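PDB 6WWD: dITP/XTP pyrophosphatase from Mycobacteroides abscessus, which probably hydrolyses non-canonical purine nucleoside triphosphates such as XTP, dITP and ITP to monophosphates and diphosphate with magnesium, clearing them from the nucleotide pool. Local coordinates for residues K2-S7 and T34-Y39; A107-I112 and G143-I148. All coordinates share one frame; numbering follows the deposited sequence.

Contact 1: K2-S7 and T34-Y39; sequences KILVAS and TDVPEY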
loop_
_atom_site.group_PDB
_atom_site.type_symbol
_atom_site.label_atom_id
_atom_site.label_comp_id
_atom_site.label_asym_id
_atom_site.label_seq_id
_atom_site.Cartn_x
_atom_site.Cartn_y
_atom_site.Cartn_z
ATOM N N LYS D 2 6.936 31.890 -18.572
ATOM C CA LYS D 2 7.542 30.634 -18.985
ATOM C C LYS D 2 7.204 29.531 -17.997
ATOM O O LYS D 2 7.209 29.752 -16.782
ATOM C CB LYS D 2 9.059 30.762 -19.129
ATOM C CG LYS D 2 9.502 31.583 -20.335
ATOM C CD LYS D 2 10.993 31.462 -20.542
ATOM C CE LYS D 2 11.560 32.650 -21.289
ATOM N NZ LYS D 2 13.022 32.814 -21.037
ATOM N N ILE D 3 6.893 28.351 -18.536
ATOM C CA ILE D 3 6.656 27.134 -17.771
ATOM C C ILE D 3 7.565 26.044 -18.317
ATOM O O ILE D 3 7.597 25.808 -19.530
ATOM C CB ILE D 3 5.181 26.682 -17.844
ATOM C CG1 ILE D 3 4.272 27.712 -17.167
ATOM C CG2 ILE D 3 5.011 25.273 -17.250
ATOM C CD1 ILE D 3 2.830 27.330 -17.147
ATOM N N LEU D 4 8.310 25.388 -17.437
ATOM C CA LEU D 4 9.157 24.278 -17.854
ATOM C C LEU D 4 8.329 22.991 -17.951
ATOM O O LEU D 4 7.657 22.593 -16.988
ATOM C CB LEU D 4 10.323 24.103 -16.876
ATOM C CG LEU D 4 11.213 22.874 -17.081
ATOM C CD1 LEU D 4 12.011 22.943 -18.404
ATOM C CD2 LEU D 4 12.154 22.709 -15.898
ATOM N N VAL D 5 8.357 22.344 -19.113
ATOM C CA VAL D 5 7.861 20.976 -19.233
ATOM C C VAL D 5 9.058 20.028 -19.152
ATOM O O VAL D 5 9.977 20.106 -19.976
ATOM C CB VAL D 5 7.047 20.770 -20.517
ATOM C CG1 VAL D 5 6.570 19.327 -20.589
ATOM C CG2 VAL D 5 5.860 21.734 -20.541
ATOM N N ALA D 6 9.071 19.163 -18.134
ATOM C CA ALA D 6 10.199 18.261 -17.880
ATOM C C ALA D 6 10.184 17.102 -18.881
ATOM O O ALA D 6 10.021 15.931 -18.547
ATOM C CB ALA D 6 10.177 17.747 -16.447
ATOM N N SER D 7 10.377 17.462 -20.139
ATOM C CA SER D 7 10.344 16.500 -21.225
ATOM C C SER D 7 11.310 16.949 -22.308
ATOM O O SER D 7 11.582 18.143 -22.452
ATOM C CB SER D 7 8.931 16.381 -21.806
ATOM O OG SER D 7 8.882 15.466 -22.884
ATOM N N THR D 34 15.685 20.663 -23.055
ATOM C CA THR D 34 16.756 21.111 -23.949
ATOM C C THR D 34 16.904 22.634 -23.994
ATOM O O THR D 34 17.873 23.128 -24.575
ATOM C CB THR D 34 16.544 20.549 -25.366
ATOM O OG1 THR D 34 15.365 21.106 -25.945
ATOM C CG2 THR D 34 16.404 19.039 -25.338
ATOM N N ASP D 35 15.951 23.388 -23.433
ATOM C CA ASP D 35 16.030 24.847 -23.359
ATOM C C ASP D 35 16.656 25.335 -22.066
ATOM O O ASP D 35 16.825 26.542 -21.886
ATOM C CB ASP D 35 14.633 25.459 -23.488
ATOM C CG ASP D 35 13.942 25.041 -24.759
ATOM O OD1 ASP D 35 14.533 25.274 -25.829
ATOM O OD2 ASP D 35 12.829 24.471 -24.699
ATOM N N VAL D 36 16.925 24.441 -21.131
ATOM C CA VAL D 36 17.575 24.825 -19.885
ATOM C C VAL D 36 18.798 23.926 -19.757
ATOM O O VAL D 36 18.850 22.855 -20.390
ATOM C CB VAL D 36 16.607 24.737 -18.690
ATOM C CG1 VAL D 36 15.445 25.683 -18.917
ATOM C CG2 VAL D 36 16.081 23.307 -18.486
ATOM N N PRO D 37 19.827 24.354 -19.028
ATOM C CA PRO D 37 21.019 23.517 -18.863
ATOM C C PRO D 37 20.689 22.132 -18.327
ATOM O O PRO D 37 19.793 21.948 -17.500
ATOM C CB PRO D 37 21.879 24.326 -17.894
ATOM C CG PRO D 37 21.514 25.747 -18.225
ATOM C CD PRO D 37 20.053 25.737 -18.573
ATOM N N GLU D 38 21.419 21.151 -18.833
ATOM C CA GLU D 38 21.232 19.772 -18.412
ATOM C C GLU D 38 21.467 19.640 -16.918
ATOM O O GLU D 38 22.372 20.262 -16.351
ATOM C CB GLU D 38 22.201 18.862 -19.178
ATOM C CG GLU D 38 21.728 17.426 -19.305
ATOM C CD GLU D 38 22.674 16.576 -20.156
ATOM O OE1 GLU D 38 23.905 16.754 -20.030
ATOM O OE2 GLU D 38 22.190 15.737 -20.951
ATOM N N TYR D 39 20.656 18.816 -16.277
ATOM C CA TYR D 39 20.893 18.492 -14.884
ATOM C C TYR D 39 20.661 17.007 -14.676
ATOM O O TYR D 39 20.014 16.341 -15.483
ATOM C CB TYR D 39 20.014 19.335 -13.955
ATOM C CG TYR D 39 18.510 19.271 -14.201
ATOM C CD1 TYR D 39 17.737 18.232 -13.670
ATOM C CD2 TYR D 39 17.857 20.283 -14.901
ATOM C CE1 TYR D 39 16.357 18.184 -13.866
ATOM C CE2 TYR D 39 16.474 20.255 -15.095
ATOM C CZ TYR D 39 15.730 19.198 -14.573
ATOM O OH TYR D 39 14.366 19.163 -14.759
#
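L4 reaches from strand 2-5 into the arch of the loop 34-39 and overlaps V36 with one of its two methyls and Y39 with the other. The apolar touch is CD1 of L4 against CG2 of V36, 4.1 Å apart, the two side chains crossing obliquely. L4 has its CG anti to the backbone N (chi1 173°), and from there the isobutyl fork spreads across the gap, CD1 meeting V36 and CD2 nearest the hydroxyl of Y39. On the V36 side, CG2 lies between the backbone N and the carbonyl carbon, and this is the branch that meets the leucine.

Y39 comes in from farther along the loop. Its ring reaches back to the strand until OH stands 4.3 Å from L4 CD2, a loose approach of a phenol oxygen to a methyl. The same ring stacks on H63, at the end of helix 49-64, and its side chain also rests on L33. Strand 2-5 runs between its parallel neighbours 29-31 and 67-77, and L4 also packs on V31 and C68.

Just past the strand the chain bends through an inverse gamma turn centred on A6, where S7 N bonds to V5 O over 2.7 Å. That turn leads into the substrate-binding segment predicted to begin at S7, although the L4 contact itself lies away from the residues expected to bind substrate. With 8.7 Å between the CA atoms of L4 and V36, the loop meets the strand here by dispersion between side chains, a kind of contact that probably fixes its distance more than its exact orientation.

Contact 2: A107-I112 and G143-I148; sequences AQLSDI and GSIARI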
loop_
_atom_site.group_PDB
_atom_site.type_symbol
_atom_site.label_atom_id
_atom_site.label_comp_id
_atom_site.label_asym_id
_atom_site.label_seq_id
_atom_site.Cartn_x
_atom_site.Cartn_y
_atom_site.Cartn_z
ATOM N N ALA D 107 4.903 -14.081 -19.155
ATOM C CA ALA D 107 5.510 -15.255 -18.540
ATOM C C ALA D 107 5.392 -15.195 -17.026
ATOM O O ALA D 107 5.148 -16.218 -16.377
ATOM C CB ALA D 107 6.976 -15.388 -18.956
ATOM N N GLN D 108 5.582 -14.004 -16.445
ATOM C CA GLN D 108 5.448 -13.866 -14.996
ATOM C C GLN D 108 4.045 -14.243 -14.540
ATOM O O GLN D 108 3.875 -14.880 -13.493
ATOM C CB GLN D 108 5.790 -12.433 -14.553
ATOM C CG GLN D 108 7.287 -12.078 -14.604
ATOM C CD GLN D 108 7.561 -10.635 -14.225
ATOM O OE1 GLN D 108 6.807 -9.744 -14.584
ATOM N NE2 GLN D 108 8.635 -10.405 -13.489
ATOM N N LEU D 109 3.034 -13.909 -15.345
ATOM C CA LEU D 109 1.639 -14.113 -14.994
ATOM C C LEU D 109 1.039 -15.393 -15.594
ATOM O O LEU D 109 -0.171 -15.595 -15.496
ATOM C CB LEU D 109 0.831 -12.896 -15.454
ATOM C CG LEU D 109 1.236 -11.496 -14.974
ATOM C CD1 LEU D 109 0.239 -10.487 -15.544
ATOM C CD2 LEU D 109 1.289 -11.376 -13.468
ATOM N N SER D 110 1.857 -16.293 -16.142
ATOM C CA SER D 110 1.312 -17.313 -17.032
ATOM C C SER D 110 0.323 -18.243 -16.353
ATOM O O SER D 110 -0.486 -18.876 -17.042
ATOM C CB SER D 110 2.436 -18.142 -17.649
ATOM O OG SER D 110 3.037 -18.943 -16.659
ATOM N N ASP D 111 0.343 -18.350 -15.032
ATOM C CA ASP D 111 -0.567 -19.272 -14.372
ATOM C C ASP D 111 -1.675 -18.574 -13.589
ATOM O O ASP D 111 -2.423 -19.239 -12.863
ATOM C CB ASP D 111 0.235 -20.224 -13.485
ATOM C CG ASP D 111 1.207 -21.073 -14.297
ATOM O OD1 ASP D 111 0.751 -21.678 -15.293
ATOM O OD2 ASP D 111 2.408 -21.151 -13.944
ATOM N N ILE D 112 -1.833 -17.267 -13.751
ATOM C CA ILE D 112 -2.754 -16.480 -12.941
ATOM C C ILE D 112 -4.128 -16.513 -13.604
ATOM O O ILE D 112 -4.237 -16.153 -14.786
ATOM C CB ILE D 112 -2.262 -15.040 -12.769
ATOM C CG1 ILE D 112 -0.841 -15.029 -12.190
ATOM C CG2 ILE D 112 -3.207 -14.270 -11.877
ATOM C CD1 ILE D 112 -0.619 -16.069 -11.070
ATOM N N GLY D 143 -8.411 -2.337 -16.591
ATOM C CA GLY D 143 -8.512 -3.493 -17.456
ATOM C C GLY D 143 -7.885 -4.725 -16.840
ATOM O O GLY D 143 -7.980 -4.946 -15.624
ATOM N N SER D 144 -7.281 -5.560 -17.676
ATOM C CA SER D 144 -6.616 -6.769 -17.214
ATOM C C SER D 144 -5.586 -7.178 -18.263
ATOM O O SER D 144 -5.553 -6.641 -19.376
ATOM C CB SER D 144 -7.625 -7.897 -16.937
ATOM O OG SER D 144 -8.363 -8.200 -18.099
ATOM N N ILE D 145 -4.749 -8.137 -17.902
ATOM C CA ILE D 145 -3.698 -8.593 -18.801
ATOM C C ILE D 145 -4.192 -9.805 -19.582
ATOM O O ILE D 145 -4.674 -10.781 -18.998
ATOM C CB ILE D 145 -2.409 -8.920 -18.028
ATOM C CG1 ILE D 145 -1.958 -7.705 -17.197
ATOM C CG2 ILE D 145 -1.316 -9.405 -18.991
ATOM C CD1 ILE D 145 -1.813 -6.413 -17.997
ATOM N N ALA D 146 -4.057 -9.750 -20.907
ATOM C CA ALA D 146 -4.394 -10.890 -21.744
ATOM C C ALA D 146 -3.440 -12.059 -21.494
ATOM O O ALA D 146 -2.363 -11.925 -20.905
ATOM C CB ALA D 146 -4.349 -10.505 -23.228
ATOM N N ARG D 147 -3.837 -13.220 -21.999
ATOM C CA ARG D 147 -2.996 -14.402 -21.936
ATOM C C ARG D 147 -2.113 -14.542 -23.158
ATOM O O ARG D 147 -1.047 -15.155 -23.071
ATOM C CB ARG D 147 -3.862 -15.650 -21.783
ATOM C CG ARG D 147 -4.651 -15.595 -20.519
ATOM C CD ARG D 147 -5.197 -16.941 -20.136
ATOM N NE ARG D 147 -5.942 -16.823 -18.888
ATOM C CZ ARG D 147 -5.448 -17.120 -17.693
ATOM N NH1 ARG D 147 -4.207 -17.576 -17.569
ATOM N NH2 ARG D 147 -6.203 -16.970 -16.619
ATOM N N ILE D 148 -2.553 -14.023 -24.304
ATOM C CA ILE D 148 -1.721 -13.970 -25.509
ATOM C C ILE D 148 -1.924 -12.631 -26.193
ATOM O O ILE D 148 -3.031 -12.079 -26.213
ATOM C CB ILE D 148 -2.046 -15.128 -26.489
ATOM C CG1 ILE D 148 -3.505 -15.080 -26.930
ATOM C CG2 ILE D 148 -1.720 -16.482 -25.871
ATOM C CD1 ILE D 148 -3.850 -16.091 -27.950
#
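L109 and I145 make the apolar half of this contact, which packs the turn after helix 98-108 onto the end of strand 134-145. CD1 of L109 ends against the branch point of I145, 3.9 Å from CG1 and equally far from CG2, and the two side chains cross at about a right angle. I145 presents both branches to this one methyl because CG2 is anti to its backbone N while CG1 lies beside it (chi1 -56°). The I145 side chain is about 6 Å from that of Y157, a predicted substrate-binding residue.

The polar half belongs to R147, whose chain runs extended from CG to NE and brings the guanidinium over the turn. Its NH2 gives I112 O a weak hydrogen bond, 2.8 Å long but bent to 124° at the hydrogen. S110 O sits near the guanidinium plane, at its edge, 4.0 Å from NH1. The stronger partner of R147 is D114, which forms a salt bridge with NE.

Within 107-112, a type I beta turn is closed by I112 N bonding to L109 O at 2.9 Å. R117 bonds to the carbonyls of L109, I112, I145 and A146. Two arginines thus converge on I112 O, and D114 probably offsets part of their like charge.

In the fold
The two contacts lie on opposite sides of the chain's centre, their own centres 39 Å apart and their nearest atoms about 25 Å apart. Both reach the same mixed sheet: contact 1 through strand 2-5, contact 2 through the end of strand 134-145. Strands 67-77 and 118-128 connect these two in the sheet order. Along the chain they come in series, contact 1 closing before helix 98-108 leads into contact 2. The first joins a loop to the sheet within one subunit, whereas the helix end leading into the second also bonds to R90 of a neighbouring subunit, through the carbonyls of A107 and Q108. Together they tie connecting segments to two distant parts of one Ham1-family sheet.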